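Local coordinates for protein RNA-directed RNA polymerase (Infectious pancreatic necrosis virus, PDB 3ZED) that probably copies the viral RNA genome as an RNA-directed RNA polymerase, adding ribonucleotides to a growing strand and occurring both free and covalently attached to the genomic RNA, at residues I517-K522 with A555-L560; A387-I392 with D559-S564; T397-D402 with K496-T501; Y391-N396 with K522-T527; E530-A535 with A565-Q570. One frame throughout, in Å; residues are numbered along the deposited sequence.

Contact 1: residues I517-K522 with A555-L560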
# COMPACT_ATOMS: atom_id res chain seq x y z
N ILE B 517 -3.33 8.82 -18.51
CA ILE B 517 -1.99 9.31 -18.75
C ILE B 517 -1.88 10.56 -17.92
O ILE B 517 -2.59 11.54 -18.17
CB ILE B 517 -1.70 9.51 -20.27
CG1 ILE B 517 -1.50 8.16 -21.00
CG2 ILE B 517 -0.43 10.35 -20.46
CD1 ILE B 517 -2.68 7.33 -21.24
N GLU B 518 -1.04 10.51 -16.89
CA GLU B 518 -0.84 11.58 -15.92
C GLU B 518 0.27 12.54 -16.32
O GLU B 518 0.27 13.70 -15.88
CB GLU B 518 -0.53 10.99 -14.53
CG GLU B 518 -1.71 10.26 -13.91
CD GLU B 518 -2.94 11.09 -13.53
OE1 GLU B 518 -2.92 12.33 -13.70
OE2 GLU B 518 -3.91 10.49 -13.04
N ARG B 519 1.23 12.06 -17.13
CA ARG B 519 2.37 12.85 -17.55
C ARG B 519 2.93 12.35 -18.85
O ARG B 519 3.02 11.14 -19.07
CB ARG B 519 3.47 12.81 -16.46
CG ARG B 519 4.56 13.84 -16.63
CD ARG B 519 5.26 14.10 -15.33
NE ARG B 519 4.37 14.65 -14.31
CZ ARG B 519 4.76 15.50 -13.37
NH1 ARG B 519 6.01 15.90 -13.33
NH2 ARG B 519 3.90 15.95 -12.48
N GLU B 520 3.32 13.28 -19.70
CA GLU B 520 3.96 13.03 -20.97
C GLU B 520 5.18 13.93 -21.02
O GLU B 520 5.07 15.16 -20.97
CB GLU B 520 2.99 13.27 -22.13
CG GLU B 520 3.61 13.03 -23.50
CD GLU B 520 2.77 13.45 -24.69
OE1 GLU B 520 2.09 14.50 -24.60
OE2 GLU B 520 2.83 12.75 -25.72
N LEU B 521 6.35 13.32 -21.05
CA LEU B 521 7.62 14.04 -21.09
C LEU B 521 8.21 13.81 -22.48
O LEU B 521 8.84 12.79 -22.73
CB LEU B 521 8.54 13.54 -19.94
CG LEU B 521 9.82 14.28 -19.67
CD1 LEU B 521 9.54 15.75 -19.40
CD2 LEU B 521 10.55 13.68 -18.47
N LYS B 522 7.92 14.74 -23.40
CA LYS B 522 8.35 14.69 -24.80
C LYS B 522 9.83 15.04 -24.96
O LYS B 522 10.40 15.73 -24.11
CB LYS B 522 7.49 15.64 -25.65
CG LYS B 522 6.13 15.08 -26.00
CD LYS B 522 5.29 16.08 -26.79
CE LYS B 522 4.05 15.44 -27.37
NZ LYS B 522 3.01 16.45 -27.74
N ALA B 555 15.38 19.96 -14.73
CA ALA B 555 15.06 18.67 -14.12
C ALA B 555 14.46 17.73 -15.16
O ALA B 555 13.75 18.20 -16.07
CB ALA B 555 14.08 18.84 -12.96
N VAL B 556 14.75 16.42 -15.03
CA VAL B 556 14.11 15.37 -15.82
C VAL B 556 12.90 15.01 -14.96
O VAL B 556 13.05 14.36 -13.92
CB VAL B 556 15.03 14.17 -16.17
CG1 VAL B 556 14.33 13.21 -17.14
CG2 VAL B 556 16.35 14.64 -16.78
N GLU B 557 11.72 15.55 -15.31
CA GLU B 557 10.51 15.45 -14.48
C GLU B 557 9.77 14.12 -14.69
O GLU B 557 8.64 14.09 -15.15
CB GLU B 557 9.59 16.66 -14.70
CG GLU B 557 10.27 17.98 -14.38
CD GLU B 557 9.27 19.10 -14.18
OE1 GLU B 557 8.76 19.25 -13.04
OE2 GLU B 557 8.94 19.79 -15.17
N LEU B 558 10.43 13.02 -14.29
CA LEU B 558 9.92 11.68 -14.45
C LEU B 558 8.68 11.43 -13.61
O LEU B 558 7.85 10.60 -13.99
CB LEU B 558 10.99 10.66 -14.05
CG LEU B 558 12.31 10.64 -14.81
CD1 LEU B 558 13.27 9.65 -14.15
CD2 LEU B 558 12.08 10.30 -16.30
N ASP B 559 8.59 12.12 -12.44
CA ASP B 559 7.59 11.91 -11.40
C ASP B 559 7.59 10.41 -11.05
O ASP B 559 6.55 9.78 -10.91
CB ASP B 559 6.19 12.44 -11.79
CG ASP B 559 5.18 12.45 -10.64
OD1 ASP B 559 5.61 12.54 -9.47
OD2 ASP B 559 3.97 12.28 -10.91
N LEU B 560 8.81 9.83 -10.96
CA LEU B 560 9.01 8.43 -10.64
C LEU B 560 8.73 8.26 -9.17
O LEU B 560 9.57 8.62 -8.35
CB LEU B 560 10.44 8.00 -11.02
CG LEU B 560 10.77 6.50 -10.81
CD1 LEU B 560 10.15 5.64 -11.92
CD2 LEU B 560 12.25 6.30 -10.79
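R519 carries CG anti to its backbone N (chi1 -167°), and chi3 (-62°) bends the chain and puts NE near D559 CB; L521 CG is likewise anti to its backbone N. The R519 and D559 side chains cross at about a right angle, their guanidinium and carboxylate planes only moderately inclined. D559 CB sits over one face, 3.7 Å from R519 CZ, while E557 CB meets the edge in the plane, 3.9 Å from R519 NH1. R519 CD also rests 3.4 Å from E557 O. Farther along, L521 CD2 touches V556 CG1 at 4.0 Å and L558 CD2 at 4.3 Å. The two strands run roughly antiparallel, at 149°, with their short axes 7.9 Å apart, so outermost strand 515-521 of the four-stranded sheet meets outermost strand 556-560 of the three-stranded one through side chains. R519 NH2 and D559 OD2 form a long salt bridge of 4.0 Å; the oxygen is far from the guanidinium plane, so the pair is one of charges, not a directed bond. D559 and E557 probably act on R519 through charge alone, adding to its closer pairing with E579 through NH1, beside a small leucine-valine patch.

Contact 2: residues A387-I392 with D559-S564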
# COMPACT_ATOMS: atom_id res chain seq x y z
N ALA B 387 2.62 -0.98 -8.11
CA ALA B 387 1.20 -0.97 -7.70
C ALA B 387 0.34 -0.35 -8.83
O ALA B 387 0.44 -0.82 -9.97
CB ALA B 387 1.03 -0.22 -6.37
N ASP B 388 -0.42 0.74 -8.56
CA ASP B 388 -1.27 1.42 -9.56
C ASP B 388 -0.48 2.41 -10.47
O ASP B 388 -1.11 3.11 -11.25
CB ASP B 388 -2.44 2.16 -8.88
CG ASP B 388 -2.03 3.13 -7.77
OD1 ASP B 388 -1.01 2.85 -7.08
OD2 ASP B 388 -2.77 4.11 -7.54
N ASN B 389 0.87 2.42 -10.42
CA ASN B 389 1.68 3.30 -11.27
C ASN B 389 2.39 2.53 -12.38
O ASN B 389 3.13 1.57 -12.11
CB ASN B 389 2.74 4.08 -10.45
CG ASN B 389 2.23 4.83 -9.24
OD1 ASN B 389 2.58 4.51 -8.11
ND2 ASN B 389 1.40 5.83 -9.43
N ILE B 390 2.21 2.98 -13.62
CA ILE B 390 2.90 2.42 -14.79
C ILE B 390 3.75 3.52 -15.40
O ILE B 390 3.29 4.66 -15.52
CB ILE B 390 1.92 1.81 -15.84
CG1 ILE B 390 1.09 0.67 -15.24
CG2 ILE B 390 2.64 1.36 -17.13
CD1 ILE B 390 -0.28 0.41 -16.00
N TYR B 391 4.98 3.18 -15.79
CA TYR B 391 5.88 4.09 -16.48
C TYR B 391 6.27 3.44 -17.78
O TYR B 391 6.70 2.29 -17.76
CB TYR B 391 7.12 4.43 -15.63
CG TYR B 391 6.74 5.08 -14.32
CD1 TYR B 391 6.44 6.44 -14.26
CD2 TYR B 391 6.59 4.32 -13.16
CE1 TYR B 391 6.04 7.04 -13.06
CE2 TYR B 391 6.21 4.91 -11.95
CZ TYR B 391 5.93 6.27 -11.91
OH TYR B 391 5.55 6.85 -10.74
N ILE B 392 6.07 4.15 -18.90
CA ILE B 392 6.41 3.67 -20.23
C ILE B 392 7.34 4.65 -20.93
O ILE B 392 7.05 5.85 -21.02
CB ILE B 392 5.14 3.35 -21.09
CG1 ILE B 392 4.45 2.06 -20.60
CG2 ILE B 392 5.47 3.24 -22.61
CD1 ILE B 392 3.01 1.87 -21.09
N ASP B 559 8.59 12.12 -12.44
CA ASP B 559 7.59 11.91 -11.40
C ASP B 559 7.59 10.41 -11.05
O ASP B 559 6.55 9.78 -10.91
CB ASP B 559 6.19 12.44 -11.79
CG ASP B 559 5.18 12.45 -10.64
OD1 ASP B 559 5.61 12.54 -9.47
OD2 ASP B 559 3.97 12.28 -10.91
N LEU B 560 8.81 9.83 -10.96
CA LEU B 560 9.01 8.43 -10.64
C LEU B 560 8.73 8.26 -9.17
O LEU B 560 9.57 8.62 -8.35
CB LEU B 560 10.44 8.00 -11.02
CG LEU B 560 10.77 6.50 -10.81
CD1 LEU B 560 10.15 5.64 -11.92
CD2 LEU B 560 12.25 6.30 -10.79
N LEU B 561 7.51 7.80 -8.84
CA LEU B 561 7.06 7.64 -7.45
C LEU B 561 7.22 8.98 -6.68
O LEU B 561 7.56 9.00 -5.50
CB LEU B 561 7.76 6.46 -6.71
CG LEU B 561 7.80 5.11 -7.45
CD1 LEU B 561 8.45 4.04 -6.62
CD2 LEU B 561 6.41 4.66 -7.86
N GLY B 562 6.96 10.10 -7.39
CA GLY B 562 7.04 11.45 -6.85
C GLY B 562 8.39 12.14 -6.95
O GLY B 562 8.55 13.23 -6.41
N TRP B 563 9.35 11.54 -7.64
CA TRP B 563 10.69 12.13 -7.76
C TRP B 563 11.07 12.52 -9.19
O TRP B 563 10.77 11.81 -10.15
CB TRP B 563 11.77 11.14 -7.23
CG TRP B 563 11.52 10.66 -5.84
CD1 TRP B 563 10.90 9.49 -5.47
CD2 TRP B 563 11.79 11.38 -4.63
NE1 TRP B 563 10.81 9.42 -4.10
CE2 TRP B 563 11.32 10.57 -3.55
CE3 TRP B 563 12.40 12.62 -4.34
CZ2 TRP B 563 11.46 10.96 -2.21
CZ3 TRP B 563 12.55 12.99 -3.01
CH2 TRP B 563 12.07 12.18 -1.97
N SER B 564 11.78 13.65 -9.30
CA SER B 564 12.41 14.17 -10.52
C SER B 564 13.91 13.92 -10.40
O SER B 564 14.40 13.67 -9.29
CB SER B 564 12.14 15.66 -10.71
OG SER B 564 10.77 15.93 -10.89
O HOH W 1 3.76 8.70 -10.60
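D559 turns its carbonyl toward Y391: D559 O lies 3.1 Å from Y391 OH, and a water joins the two, donating to D559 O at 3.0 Å and standing 2.6 Å from Y391 OH. At L560, CG is anti to the backbone N (chi1 -176°), and CD1 rests over the centre of the Y391 ring as a CH-pi contact, 4.0 Å from the centroid. The backbone N-H of L561 makes a nearly straight hydrogen bond (169°) to Y391 OH at 2.9 Å, so the phenol oxygen is held by main chain and water together. L561 CD2 adds a contact with that hydroxyl and another, at 3.8 Å, with N389 OD1; the amide nitrogen of N389 bonds to D402. G562 follows with backbone angles that favour glycine, and W563 pairs with L560 through two backbone hydrogen bonds. The tyrosine of strand 389-394 thus grips the tip of a beta hairpin, strands 556-560 and 563-568, closed by a type I' turn with a G1 beta bulge.

Contact 3: residues T397-D402 with K496-T501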
# COMPACT_ATOMS: atom_id res chain seq x y z
N THR B 397 9.80 9.39 -25.62
CA THR B 397 8.86 10.03 -24.69
C THR B 397 8.70 9.17 -23.42
O THR B 397 8.67 7.95 -23.50
CB THR B 397 7.49 10.27 -25.39
OG1 THR B 397 7.68 10.79 -26.72
CG2 THR B 397 6.58 11.22 -24.61
N TRP B 398 8.58 9.84 -22.28
CA TRP B 398 8.35 9.23 -20.97
C TRP B 398 6.88 9.45 -20.59
O TRP B 398 6.39 10.59 -20.59
CB TRP B 398 9.30 9.82 -19.91
CG TRP B 398 9.05 9.32 -18.51
CD1 TRP B 398 8.30 9.92 -17.54
CD2 TRP B 398 9.60 8.12 -17.91
NE1 TRP B 398 8.36 9.19 -16.38
CE2 TRP B 398 9.16 8.09 -16.57
CE3 TRP B 398 10.44 7.10 -18.37
CZ2 TRP B 398 9.54 7.07 -15.68
CZ3 TRP B 398 10.79 6.07 -17.50
CH2 TRP B 398 10.35 6.07 -16.17
N TYR B 399 6.17 8.35 -20.32
CA TYR B 399 4.76 8.40 -19.93
C TYR B 399 4.55 7.87 -18.53
O TYR B 399 5.03 6.80 -18.19
CB TYR B 399 3.87 7.61 -20.90
CG TYR B 399 3.97 8.06 -22.34
CD1 TYR B 399 3.15 9.08 -22.83
CD2 TYR B 399 4.86 7.46 -23.22
CE1 TYR B 399 3.22 9.49 -24.16
CE2 TYR B 399 4.94 7.86 -24.55
CZ TYR B 399 4.12 8.87 -25.02
OH TYR B 399 4.21 9.28 -26.33
N SER B 400 3.82 8.62 -17.75
CA SER B 400 3.39 8.21 -16.43
C SER B 400 1.91 7.91 -16.53
O SER B 400 1.13 8.80 -16.89
CB SER B 400 3.68 9.30 -15.40
OG SER B 400 3.25 8.89 -14.12
N ILE B 401 1.54 6.63 -16.34
CA ILE B 401 0.16 6.17 -16.43
C ILE B 401 -0.27 5.67 -15.06
O ILE B 401 0.42 4.83 -14.47
CB ILE B 401 -0.02 5.08 -17.55
CG1 ILE B 401 0.40 5.60 -18.93
CG2 ILE B 401 -1.45 4.50 -17.59
CD1 ILE B 401 1.51 4.87 -19.50
N ASP B 402 -1.39 6.19 -14.55
CA ASP B 402 -1.91 5.74 -13.26
C ASP B 402 -3.25 5.12 -13.45
O ASP B 402 -4.07 5.67 -14.20
CB ASP B 402 -2.05 6.90 -12.27
CG ASP B 402 -0.74 7.44 -11.72
OD1 ASP B 402 0.31 6.81 -11.94
OD2 ASP B 402 -0.77 8.50 -11.07
N LYS B 496 2.48 -2.81 -28.43
CA LYS B 496 2.94 -1.63 -27.71
C LYS B 496 2.41 -0.31 -28.36
O LYS B 496 3.23 0.56 -28.73
CB LYS B 496 4.48 -1.63 -27.55
CG LYS B 496 5.00 -2.82 -26.74
CD LYS B 496 6.49 -2.78 -26.48
CE LYS B 496 7.33 -3.38 -27.58
NZ LYS B 496 8.78 -3.24 -27.29
N PRO B 497 1.07 -0.11 -28.49
CA PRO B 497 0.57 1.17 -29.04
C PRO B 497 0.96 2.34 -28.13
O PRO B 497 0.99 2.19 -26.90
CB PRO B 497 -0.96 0.98 -29.06
CG PRO B 497 -1.23 -0.05 -28.01
CD PRO B 497 -0.05 -0.98 -28.07
N ASN B 498 1.27 3.49 -28.74
CA ASN B 498 1.67 4.68 -28.01
C ASN B 498 0.58 5.07 -26.99
O ASN B 498 -0.59 5.10 -27.35
CB ASN B 498 1.97 5.83 -28.97
CG ASN B 498 2.47 7.06 -28.28
OD1 ASN B 498 1.69 7.81 -27.67
ND2 ASN B 498 3.78 7.25 -28.29
N PRO B 499 0.95 5.37 -25.73
CA PRO B 499 -0.07 5.72 -24.72
C PRO B 499 -1.04 6.86 -25.09
O PRO B 499 -2.12 6.91 -24.50
CB PRO B 499 0.78 6.08 -23.49
CG PRO B 499 1.97 5.21 -23.63
CD PRO B 499 2.29 5.31 -25.10
N MET B 500 -0.70 7.73 -26.07
CA MET B 500 -1.56 8.86 -26.45
C MET B 500 -2.59 8.51 -27.54
O MET B 500 -3.38 9.38 -27.94
CB MET B 500 -0.74 10.07 -26.94
CG MET B 500 0.19 10.69 -25.90
SD MET B 500 -0.45 10.90 -24.21
CE MET B 500 -1.81 12.01 -24.46
N THR B 501 -2.56 7.28 -28.06
CA THR B 501 -3.43 6.83 -29.14
C THR B 501 -4.70 6.16 -28.59
O THR B 501 -4.73 5.71 -27.45
CB THR B 501 -2.65 5.86 -30.06
OG1 THR B 501 -2.35 4.65 -29.34
CG2 THR B 501 -1.38 6.47 -30.63
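P499 presents its CB-CG-CD edge to one face of the Y399 ring, Y399 CG being anti to its own carbonyl carbon (chi1 -57°). P499 CG stands over the ring, toward its rim, as a CH-pi contact 3.9 Å from the Y399 centroid, and P499 CD comes within 3.7 Å of Y399 CE2. The proline also meets I401, whose CD1 is 4.2 Å from P499 CG. At N498, chi1 -176° puts CG near the phenol end, where the amide plane stands almost perpendicular to the ring. N498 ND2 donates to Y399 OH at 2.9 Å, the oxygen lying close to the amide plane, and ND2 also bonds to D395. The other amide atom, N498 OD1, accepts from M500 N at 2.9 Å, giving an Asx turn inside the type I beta turn N498-T501; T501 then occupies the N-cap position of helix 502-505. In this way the loop after helix 476-493 is laid against strand 397-403 of the antiparallel palm sheet. M500 CG, anti to the carbonyl carbon, lies 3.7 Å from Y399 CE1; the bend at chi2 sets SD obliquely to the ring, 5.1 Å from the Y399 centroid in a Met-aromatic contact. E520, on the neighbouring strand, touches both Y399 and M500.

Contact 4: residues Y391-N396 with K522-T527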
# COMPACT_ATOMS: atom_id res chain seq x y z
N TYR B 391 4.98 3.18 -15.79
CA TYR B 391 5.88 4.09 -16.48
C TYR B 391 6.27 3.44 -17.78
O TYR B 391 6.70 2.29 -17.76
CB TYR B 391 7.12 4.43 -15.63
CG TYR B 391 6.74 5.08 -14.32
CD1 TYR B 391 6.44 6.44 -14.26
CD2 TYR B 391 6.59 4.32 -13.16
CE1 TYR B 391 6.04 7.04 -13.06
CE2 TYR B 391 6.21 4.91 -11.95
CZ TYR B 391 5.93 6.27 -11.91
OH TYR B 391 5.55 6.85 -10.74
N ILE B 392 6.07 4.15 -18.90
CA ILE B 392 6.41 3.67 -20.23
C ILE B 392 7.34 4.65 -20.93
O ILE B 392 7.05 5.85 -21.02
CB ILE B 392 5.14 3.35 -21.09
CG1 ILE B 392 4.45 2.06 -20.60
CG2 ILE B 392 5.47 3.24 -22.61
CD1 ILE B 392 3.01 1.87 -21.09
N LEU B 393 8.44 4.11 -21.45
CA LEU B 393 9.39 4.83 -22.29
C LEU B 393 9.24 4.27 -23.71
O LEU B 393 9.58 3.11 -23.94
CB LEU B 393 10.83 4.66 -21.76
CG LEU B 393 11.96 5.53 -22.36
CD1 LEU B 393 13.23 5.35 -21.58
CD2 LEU B 393 12.29 5.15 -23.80
N GLN B 394 8.70 5.06 -24.63
CA GLN B 394 8.58 4.71 -26.05
C GLN B 394 8.50 5.98 -26.87
O GLN B 394 8.01 7.00 -26.37
CB GLN B 394 7.42 3.75 -26.35
CG GLN B 394 6.02 4.34 -26.42
CD GLN B 394 5.03 3.26 -26.74
OE1 GLN B 394 4.48 2.62 -25.85
NE2 GLN B 394 4.81 2.98 -28.02
N ASP B 395 9.02 5.92 -28.12
CA ASP B 395 9.04 7.01 -29.11
C ASP B 395 9.66 8.30 -28.53
O ASP B 395 9.07 9.40 -28.63
CB ASP B 395 7.62 7.27 -29.66
CG ASP B 395 6.95 6.04 -30.25
OD1 ASP B 395 7.58 5.36 -31.08
OD2 ASP B 395 5.79 5.76 -29.86
N ASN B 396 10.86 8.16 -27.90
CA ASN B 396 11.62 9.24 -27.27
C ASN B 396 10.73 10.07 -26.30
O ASN B 396 10.88 11.30 -26.20
CB ASN B 396 12.28 10.15 -28.35
CG ASN B 396 13.34 11.07 -27.80
OD1 ASN B 396 14.09 10.72 -26.88
ND2 ASN B 396 13.39 12.29 -28.32
N LYS B 522 7.92 14.74 -23.40
CA LYS B 522 8.35 14.69 -24.80
C LYS B 522 9.83 15.04 -24.96
O LYS B 522 10.40 15.73 -24.11
CB LYS B 522 7.49 15.64 -25.65
CG LYS B 522 6.13 15.08 -26.00
CD LYS B 522 5.29 16.08 -26.79
CE LYS B 522 4.05 15.44 -27.37
NZ LYS B 522 3.01 16.45 -27.74
N ASN B 523 10.43 14.58 -26.09
CA ASN B 523 11.83 14.81 -26.47
C ASN B 523 12.73 14.47 -25.29
O ASN B 523 13.45 15.31 -24.76
CB ASN B 523 12.04 16.28 -26.96
CG ASN B 523 11.06 16.76 -28.00
OD1 ASN B 523 10.97 16.22 -29.11
ND2 ASN B 523 10.29 17.79 -27.68
N LEU B 524 12.61 13.21 -24.83
CA LEU B 524 13.30 12.69 -23.65
C LEU B 524 14.82 12.73 -23.81
O LEU B 524 15.47 13.22 -22.90
CB LEU B 524 12.80 11.27 -23.30
CG LEU B 524 13.31 10.66 -21.98
CD1 LEU B 524 13.07 11.60 -20.78
CD2 LEU B 524 12.71 9.27 -21.75
N ARG B 525 15.37 12.24 -24.94
CA ARG B 525 16.82 12.27 -25.22
C ARG B 525 17.41 13.66 -25.02
O ARG B 525 18.43 13.82 -24.36
CB ARG B 525 17.10 11.84 -26.67
CG ARG B 525 17.39 10.37 -26.88
CD ARG B 525 17.54 10.07 -28.37
NE ARG B 525 17.41 8.64 -28.64
CZ ARG B 525 16.30 8.06 -29.07
NH1 ARG B 525 15.23 8.79 -29.34
NH2 ARG B 525 16.26 6.75 -29.26
N GLU B 526 16.76 14.66 -25.64
CA GLU B 526 17.12 16.08 -25.66
C GLU B 526 17.04 16.66 -24.25
O GLU B 526 17.98 17.32 -23.85
CB GLU B 526 16.22 16.87 -26.64
CG GLU B 526 16.20 16.38 -28.10
CD GLU B 526 15.38 15.15 -28.45
OE1 GLU B 526 14.77 14.54 -27.54
OE2 GLU B 526 15.39 14.76 -29.64
N THR B 527 15.94 16.38 -23.50
CA THR B 527 15.70 16.81 -22.10
C THR B 527 16.82 16.33 -21.18
O THR B 527 17.25 17.11 -20.34
CB THR B 527 14.32 16.31 -21.60
OG1 THR B 527 13.32 16.72 -22.52
CG2 THR B 527 13.94 16.82 -20.18
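N396 makes three hydrogen bonds to the start of helix 524-533. Its side-chain oxygen OD1 accepts from R525 N at 2.8 Å, and its main-chain O accepts from L524 N at 2.9 Å in an almost straight bond (176°), the donor standing above the carbonyl plane. The amide nitrogen ND2 donates to E526 OE1 at 2.8 Å, meeting the syn lone pair with the oxygen close to the amide plane. N396 CG is anti to the backbone N (chi1 -166°), placing CG next to the first helical turn, where OD1 and ND2 find R525 N and E526. N523 occupies the N-cap position without a capping bond from its side chain. The acceptors N396 O and OD1, and the E526 carboxylate, probably benefit from the positive end of the helix dipole. R525 CB packs 3.2 Å from N396 OD1; R525 NH1 stays by N396 CG while NH2 bonds D379 and L376 O. Beyond the polar group, L524 CB lies 3.5 Å from N396 O, and L524 CD2 meets L393 CG at 3.9 Å, the leucine side chains crossing at about a right angle. Both leucines touch L376, so the turn between strands 389-394 and 397-403 and the beginning of helix 524-533 meet beside helix 364-377.

Contact 5: residues E530-A535 with A565-Q570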
# COMPACT_ATOMS: atom_id res chain seq x y z
N GLU B 530 19.93 18.30 -22.03
CA GLU B 530 19.69 19.64 -21.47
C GLU B 530 19.95 19.64 -19.96
O GLU B 530 20.61 20.55 -19.47
CB GLU B 530 18.25 20.11 -21.78
CG GLU B 530 18.03 21.58 -21.51
CD GLU B 530 16.60 22.10 -21.56
OE1 GLU B 530 15.71 21.37 -22.05
OE2 GLU B 530 16.38 23.25 -21.12
N ALA B 531 19.45 18.62 -19.23
CA ALA B 531 19.63 18.45 -17.78
C ALA B 531 21.11 18.40 -17.41
O ALA B 531 21.52 19.04 -16.45
CB ALA B 531 18.91 17.20 -17.31
N VAL B 532 21.91 17.69 -18.20
CA VAL B 532 23.34 17.56 -17.96
C VAL B 532 24.04 18.88 -18.31
O VAL B 532 24.89 19.33 -17.53
CB VAL B 532 23.95 16.35 -18.74
CG1 VAL B 532 25.49 16.35 -18.64
CG2 VAL B 532 23.39 15.02 -18.25
N GLU B 533 23.70 19.50 -19.45
CA GLU B 533 24.35 20.73 -19.93
C GLU B 533 24.01 21.97 -19.11
O GLU B 533 24.87 22.82 -18.95
CB GLU B 533 24.05 20.97 -21.41
CG GLU B 533 24.89 20.06 -22.30
CD GLU B 533 24.58 19.97 -23.78
OE1 GLU B 533 23.62 20.64 -24.24
OE2 GLU B 533 25.31 19.24 -24.49
N THR B 534 22.79 22.06 -18.55
CA THR B 534 22.35 23.21 -17.74
C THR B 534 22.69 23.05 -16.25
O THR B 534 22.39 23.98 -15.49
CB THR B 534 20.86 23.48 -17.89
OG1 THR B 534 20.13 22.32 -17.48
CG2 THR B 534 20.48 23.93 -19.31
N ALA B 535 23.23 21.86 -15.83
CA ALA B 535 23.65 21.60 -14.44
C ALA B 535 24.49 22.78 -13.93
O ALA B 535 25.44 23.20 -14.61
CB ALA B 535 24.46 20.30 -14.36
N ALA B 565 14.63 14.00 -11.52
CA ALA B 565 16.08 13.79 -11.54
C ALA B 565 16.79 15.08 -11.93
O ALA B 565 16.38 15.77 -12.87
CB ALA B 565 16.42 12.68 -12.52
N ILE B 566 17.84 15.41 -11.20
CA ILE B 566 18.64 16.60 -11.43
C ILE B 566 20.08 16.08 -11.59
O ILE B 566 20.43 15.12 -10.91
CB ILE B 566 18.39 17.58 -10.23
CG1 ILE B 566 17.27 18.61 -10.55
CG2 ILE B 566 19.61 18.19 -9.55
CD1 ILE B 566 17.57 19.69 -11.61
N TYR B 567 20.86 16.64 -12.51
CA TYR B 567 22.25 16.20 -12.69
C TYR B 567 23.18 16.97 -11.75
O TYR B 567 23.09 18.20 -11.68
CB TYR B 567 22.70 16.36 -14.15
CG TYR B 567 24.04 15.72 -14.42
CD1 TYR B 567 24.15 14.35 -14.62
CD2 TYR B 567 25.20 16.48 -14.43
CE1 TYR B 567 25.38 13.75 -14.87
CE2 TYR B 567 26.45 15.89 -14.67
CZ TYR B 567 26.54 14.52 -14.86
OH TYR B 567 27.75 13.92 -15.09
N SER B 568 24.05 16.26 -11.04
CA SER B 568 25.07 16.78 -10.11
C SER B 568 26.46 16.73 -10.76
O SER B 568 26.92 15.66 -11.14
CB SER B 568 25.08 15.96 -8.82
OG SER B 568 26.24 16.19 -8.04
N ARG B 569 27.12 17.90 -10.88
CA ARG B 569 28.49 17.98 -11.43
C ARG B 569 29.52 17.40 -10.45
O ARG B 569 30.51 16.81 -10.89
CB ARG B 569 28.88 19.44 -11.75
CG ARG B 569 28.27 19.93 -13.04
CD ARG B 569 28.77 21.32 -13.44
NE ARG B 569 27.89 21.85 -14.49
CZ ARG B 569 28.05 21.63 -15.79
NH1 ARG B 569 29.11 20.96 -16.23
NH2 ARG B 569 27.16 22.09 -16.66
N GLN B 570 29.31 17.60 -9.13
CA GLN B 570 30.22 17.12 -8.10
C GLN B 570 30.26 15.60 -8.05
O GLN B 570 31.33 15.04 -7.95
CB GLN B 570 29.82 17.67 -6.71
CG GLN B 570 30.83 17.31 -5.59
CD GLN B 570 30.46 17.86 -4.24
OE1 GLN B 570 29.33 18.24 -3.95
NE2 GLN B 570 31.41 17.90 -3.37
O HOH W 2 19.83 18.85 -14.33
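The Y567 ring has V532 CG2 over one face, toward the rim, and A535 CB at its edge in the plane. V532 CG2 makes a CH-pi contact 4.1 Å from the Y567 centroid, its closest ring atom being Y567 CD1 at 3.8 Å, and A535 CB is 3.9 Å from Y567 CD2. In Y567, chi1 -171° directs CG toward the helix end, and the side chain crosses V532 obliquely; F574 meets the ring edge-to-face. The R569 guanidinium is approached at its edge, in plane, by A535 O and E533 O. R569 grips A535 O side-on with two nitrogens: NE donates at 2.8 Å and NH2 at 2.9 Å. The two donors reach that oxygen differently, NE from well above the carbonyl plane and NH2 only slightly tilted from it. The chain of R569 is extended from CG to NE, carrying the charge past A535 CB. Here the C-terminal end of helix 524-533 packs against strand 563-568, the middle strand of the three-stranded antiparallel sheet that follows the helix in the chain; both segments fall in the thumb-family part of the polymerase. A water completes the junction, donating to A531 O at 2.7 Å and accepting from Y567 N at 3.0 Å. Near it, A531 O also touches Y567 CB at 3.7 Å.

How the contacts relate
From the N terminus, strand 389-394 opens contacts 2 and 4. Contact 3 starts on the next strand and closes at 496-501, nested inside both loops. Strand 515-521 then opens contact 1, in series with contact 3; contact 4 closes at the following helix start, so contacts 1 and 4 cross, sharing K522. Contact 5 opens at the other end of that helix, in series with contact 4. Contacts 1 and 2 close on overlapping parts of hairpin 556-568, sharing D559 and L560, before contact 5 closes at 565-570 and so crosses both. Together they tie the four-stranded palm sheet to loop 496-501, to helix 524-533 and to the three-stranded sheet, while contact 5 joins that helix to that sheet.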